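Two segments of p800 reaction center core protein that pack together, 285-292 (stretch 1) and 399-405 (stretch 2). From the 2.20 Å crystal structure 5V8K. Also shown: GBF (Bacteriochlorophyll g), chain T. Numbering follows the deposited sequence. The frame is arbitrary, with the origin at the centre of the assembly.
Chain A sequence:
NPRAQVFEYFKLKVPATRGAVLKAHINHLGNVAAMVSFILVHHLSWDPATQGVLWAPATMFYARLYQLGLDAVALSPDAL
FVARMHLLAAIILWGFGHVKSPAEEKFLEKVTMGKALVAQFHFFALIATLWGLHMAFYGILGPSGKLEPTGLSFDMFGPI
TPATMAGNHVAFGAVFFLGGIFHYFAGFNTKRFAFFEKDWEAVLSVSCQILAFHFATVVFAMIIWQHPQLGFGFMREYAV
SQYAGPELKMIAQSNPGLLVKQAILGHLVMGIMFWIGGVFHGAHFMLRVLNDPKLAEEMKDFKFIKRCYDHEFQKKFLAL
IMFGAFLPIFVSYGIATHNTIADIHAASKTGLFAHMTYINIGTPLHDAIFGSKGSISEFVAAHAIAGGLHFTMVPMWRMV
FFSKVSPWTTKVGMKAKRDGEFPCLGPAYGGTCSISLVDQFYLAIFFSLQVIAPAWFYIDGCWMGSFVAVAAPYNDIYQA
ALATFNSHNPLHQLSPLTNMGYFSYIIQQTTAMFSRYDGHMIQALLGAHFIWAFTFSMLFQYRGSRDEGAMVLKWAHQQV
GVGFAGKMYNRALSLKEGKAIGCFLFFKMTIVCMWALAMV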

# COMPACT_ATOMS: atom_id res chain seq x y z
N PHE A 285 -20.59 15.67 -20.72
CA PHE A 285 -21.59 16.27 -21.59
C PHE A 285 -22.26 17.46 -20.91
O PHE A 285 -22.39 18.55 -21.51
CB PHE A 285 -22.61 15.21 -22.02
CG PHE A 285 -23.96 15.77 -22.45
CD1 PHE A 285 -24.14 16.32 -23.72
CD2 PHE A 285 -25.04 15.71 -21.59
CE1 PHE A 285 -25.40 16.84 -24.09
CE2 PHE A 285 -26.28 16.21 -21.96
CZ PHE A 285 -26.47 16.78 -23.20
N MET A 286 -22.67 17.30 -19.65
CA MET A 286 -23.29 18.42 -18.94
C MET A 286 -22.35 19.60 -18.84
O MET A 286 -22.76 20.75 -19.00
CB MET A 286 -23.73 17.99 -17.54
CG MET A 286 -24.83 16.98 -17.56
SD MET A 286 -24.77 16.08 -16.02
CE MET A 286 -26.48 15.89 -15.74
N LEU A 287 -21.08 19.33 -18.57
CA LEU A 287 -20.12 20.41 -18.42
C LEU A 287 -19.95 21.17 -19.72
O LEU A 287 -19.81 22.40 -19.71
CB LEU A 287 -18.80 19.83 -17.92
CG LEU A 287 -17.74 20.83 -17.52
CD1 LEU A 287 -18.24 21.69 -16.32
CD2 LEU A 287 -16.43 20.12 -17.16
N ARG A 288 -19.98 20.46 -20.86
CA ARG A 288 -19.93 21.15 -22.15
C ARG A 288 -21.18 21.99 -22.37
O ARG A 288 -21.10 23.09 -22.93
CB ARG A 288 -19.73 20.16 -23.29
CG ARG A 288 -18.32 19.56 -23.28
CD ARG A 288 -18.01 18.78 -24.55
NE ARG A 288 -18.77 17.52 -24.66
CZ ARG A 288 -19.81 17.32 -25.47
NH1 ARG A 288 -20.23 18.28 -26.27
NH2 ARG A 288 -20.43 16.16 -25.49
N VAL A 289 -22.34 21.50 -21.92
CA VAL A 289 -23.54 22.32 -21.96
C VAL A 289 -23.32 23.61 -21.18
O VAL A 289 -23.66 24.71 -21.64
CB VAL A 289 -24.74 21.55 -21.40
CG1 VAL A 289 -25.90 22.51 -21.15
CG2 VAL A 289 -25.18 20.52 -22.34
N LEU A 290 -22.76 23.50 -19.97
CA LEU A 290 -22.58 24.66 -19.10
C LEU A 290 -21.50 25.60 -19.62
O LEU A 290 -21.47 26.77 -19.22
CB LEU A 290 -22.21 24.24 -17.68
CG LEU A 290 -23.18 23.37 -16.87
CD1 LEU A 290 -22.46 22.89 -15.62
CD2 LEU A 290 -24.40 24.13 -16.49
N ASN A 291 -20.60 25.12 -20.47
CA ASN A 291 -19.53 25.94 -21.00
C ASN A 291 -19.84 26.50 -22.38
O ASN A 291 -19.08 27.34 -22.87
CB ASN A 291 -18.22 25.14 -21.06
CG ASN A 291 -17.57 24.99 -19.71
OD1 ASN A 291 -18.09 25.50 -18.72
ND2 ASN A 291 -16.44 24.28 -19.65
N ASP A 292 -20.92 26.06 -23.00
CA ASP A 292 -21.33 26.60 -24.28
C ASP A 292 -22.47 27.58 -24.04
O ASP A 292 -23.64 27.16 -23.99
CB ASP A 292 -21.78 25.47 -25.22
N MET A 399 -18.53 14.83 -9.79
CA MET A 399 -18.38 14.93 -11.24
C MET A 399 -19.57 15.63 -11.86
O MET A 399 -19.42 16.55 -12.67
CB MET A 399 -18.24 13.54 -11.89
CG MET A 399 -16.87 12.93 -11.89
SD MET A 399 -16.77 11.42 -12.98
CE MET A 399 -17.61 10.14 -12.06
N VAL A 400 -20.77 15.20 -11.46
CA VAL A 400 -22.01 15.67 -12.06
C VAL A 400 -22.29 17.13 -11.70
O VAL A 400 -22.67 17.92 -12.56
CB VAL A 400 -23.17 14.76 -11.65
CG1 VAL A 400 -24.49 15.32 -12.15
CG2 VAL A 400 -22.93 13.35 -12.16
N PHE A 401 -22.13 17.50 -10.42
CA PHE A 401 -22.66 18.77 -9.91
C PHE A 401 -21.63 19.77 -9.40
O PHE A 401 -21.99 20.95 -9.21
CB PHE A 401 -23.67 18.50 -8.79
CG PHE A 401 -24.97 17.92 -9.25
CD1 PHE A 401 -25.71 18.53 -10.26
CD2 PHE A 401 -25.46 16.76 -8.69
CE1 PHE A 401 -26.93 18.00 -10.70
CE2 PHE A 401 -26.67 16.21 -9.12
CZ PHE A 401 -27.41 16.82 -10.13
N PHE A 402 -20.38 19.37 -9.18
CA PHE A 402 -19.34 20.25 -8.67
C PHE A 402 -18.27 20.66 -9.70
O PHE A 402 -17.27 21.26 -9.32
CB PHE A 402 -18.62 19.59 -7.48
CG PHE A 402 -19.41 19.56 -6.20
CD1 PHE A 402 -20.70 19.04 -6.15
CD2 PHE A 402 -18.82 19.97 -5.01
CE1 PHE A 402 -21.39 18.99 -4.95
CE2 PHE A 402 -19.51 19.90 -3.82
CZ PHE A 402 -20.80 19.40 -3.79
N SER A 403 -18.44 20.32 -10.97
CA SER A 403 -17.31 20.42 -11.90
C SER A 403 -17.21 21.77 -12.59
O SER A 403 -16.19 22.06 -13.20
CB SER A 403 -17.40 19.29 -12.93
OG SER A 403 -17.00 18.06 -12.32
N LYS A 404 -18.21 22.63 -12.45
CA LYS A 404 -18.14 24.00 -12.93
C LYS A 404 -17.95 24.98 -11.77
O LYS A 404 -16.98 25.74 -11.74
CB LYS A 404 -19.40 24.32 -13.71
CG LYS A 404 -19.48 25.74 -14.23
CD LYS A 404 -18.52 25.95 -15.36
CE LYS A 404 -18.94 27.18 -16.17
NZ LYS A 404 -18.06 27.33 -17.34
N VAL A 405 -18.89 25.01 -10.82
CA VAL A 405 -18.73 25.78 -9.61
C VAL A 405 -19.12 24.92 -8.42
O VAL A 405 -19.81 23.90 -8.56
CB VAL A 405 -19.53 27.11 -9.62
CG1 VAL A 405 -19.12 27.99 -10.78
CG2 VAL A 405 -21.01 26.84 -9.70
MG GBF T . -27.45 8.02 -14.30
CHA GBF T . -28.39 10.47 -16.62
CHB GBF T . -25.40 10.20 -12.91
CHC GBF T . -27.17 5.66 -11.85
CHD GBF T . -29.85 5.85 -15.96
NA GBF T . -27.00 9.90 -14.67
C1A GBF T . -27.41 10.82 -15.55
C2A GBF T . -27.02 12.24 -15.39
C3A GBF T . -25.75 11.95 -14.59
C4A GBF T . -26.06 10.60 -14.03
CMA GBF T . -24.48 11.88 -15.44
CAA GBF T . -28.12 13.09 -14.69
CBA GBF T . -28.35 12.72 -13.23
CGA GBF T . -29.37 13.68 -12.64
O1A GBF T . -29.24 14.89 -12.80
O2A GBF T . -30.08 13.20 -11.47
NB GBF T . -26.53 8.02 -12.48
C1B GBF T . -25.59 8.93 -12.14
C2B GBF T . -25.05 8.57 -10.93
C3B GBF T . -25.56 7.32 -10.63
C4B GBF T . -26.41 6.94 -11.70
CMB GBF T . -24.10 9.39 -10.10
CAB GBF T . -25.20 6.66 -9.37
CBB GBF T . -25.79 5.65 -8.77
NC GBF T . -28.34 6.19 -14.00
C1C GBF T . -28.08 5.37 -12.99
C2C GBF T . -28.62 3.98 -12.87
C3C GBF T . -29.40 4.21 -14.07
C4C GBF T . -29.20 5.43 -14.71
CMC GBF T . -27.47 2.97 -13.15
CAC GBF T . -30.29 3.16 -14.60
CBC GBF T . -30.46 1.86 -13.85
ND GBF T . -28.80 8.03 -15.81
C1D GBF T . -29.64 7.22 -16.45
C2D GBF T . -30.43 7.72 -17.78
C3D GBF T . -29.83 8.98 -17.66
C4D GBF T . -28.91 9.18 -16.59
CMD GBF T . -31.42 7.13 -18.72
CAD GBF T . -29.98 10.28 -18.34
OBD GBF T . -30.51 10.62 -19.45
CBD GBF T . -28.95 11.23 -17.77
CGD GBF T . -27.83 11.57 -18.70
O1D GBF T . -26.80 10.91 -18.77
O2D GBF T . -27.91 12.69 -19.59
CED GBF T . -27.47 12.44 -20.92
C1 GBF T . -30.70 14.05 -10.51
C2 GBF T . -30.68 13.29 -9.21
C3 GBF T . -31.55 12.31 -8.94
C4 GBF T . -32.62 11.92 -9.91
C5 GBF T . -31.46 11.57 -7.62

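Residues 285-291 form the last turns of a helix, held by backbone hydrogen bonds such as Val289 N to Phe285 O (3.0 Å) and Leu290 N to Met286 O (2.9 Å); Asp292 leaves helical geometry. Stretch 2 enters as helix, and Phe402 is the first residue to leave helical phi/psi. Ser403 OG donates a hydrogen bond to Met399 O (2.9 Å), satisfying its hydroxyl within its own stretch. The backbones approach to 7.5 Å between the CA atoms of Met286 and Val400 and 6.9 Å between those of Leu287 and Lys404, leaving room for side chains between them.

No hydrogen bond crosses the contact, which is mainly van der Waals packing and buries 303 Å² in total. Met286 points toward stretch 2 and sets SD 4.0 Å from Val400 CG1; its flexible thioether also brings CE to 3.4 Å from CAA of the bacteriochlorophyll, while Val400 CG2 lies 3.9 Å from the pigment's CMA. Leu287 starts sideways, but its CD1 reaches 3.8 Å from Ser403 O and 3.9 Å from Lys404 CB. Leu290 CD1 meets the same CB at 3.9 Å, so the aliphatic base of Lys404, the residue most covered here, packs against two leucines. The chain of Lys404 runs on to the exposed Asn291, and the modelled 2.3 Å between Lys404 NZ and Asn291 OD1 is too short to interpret.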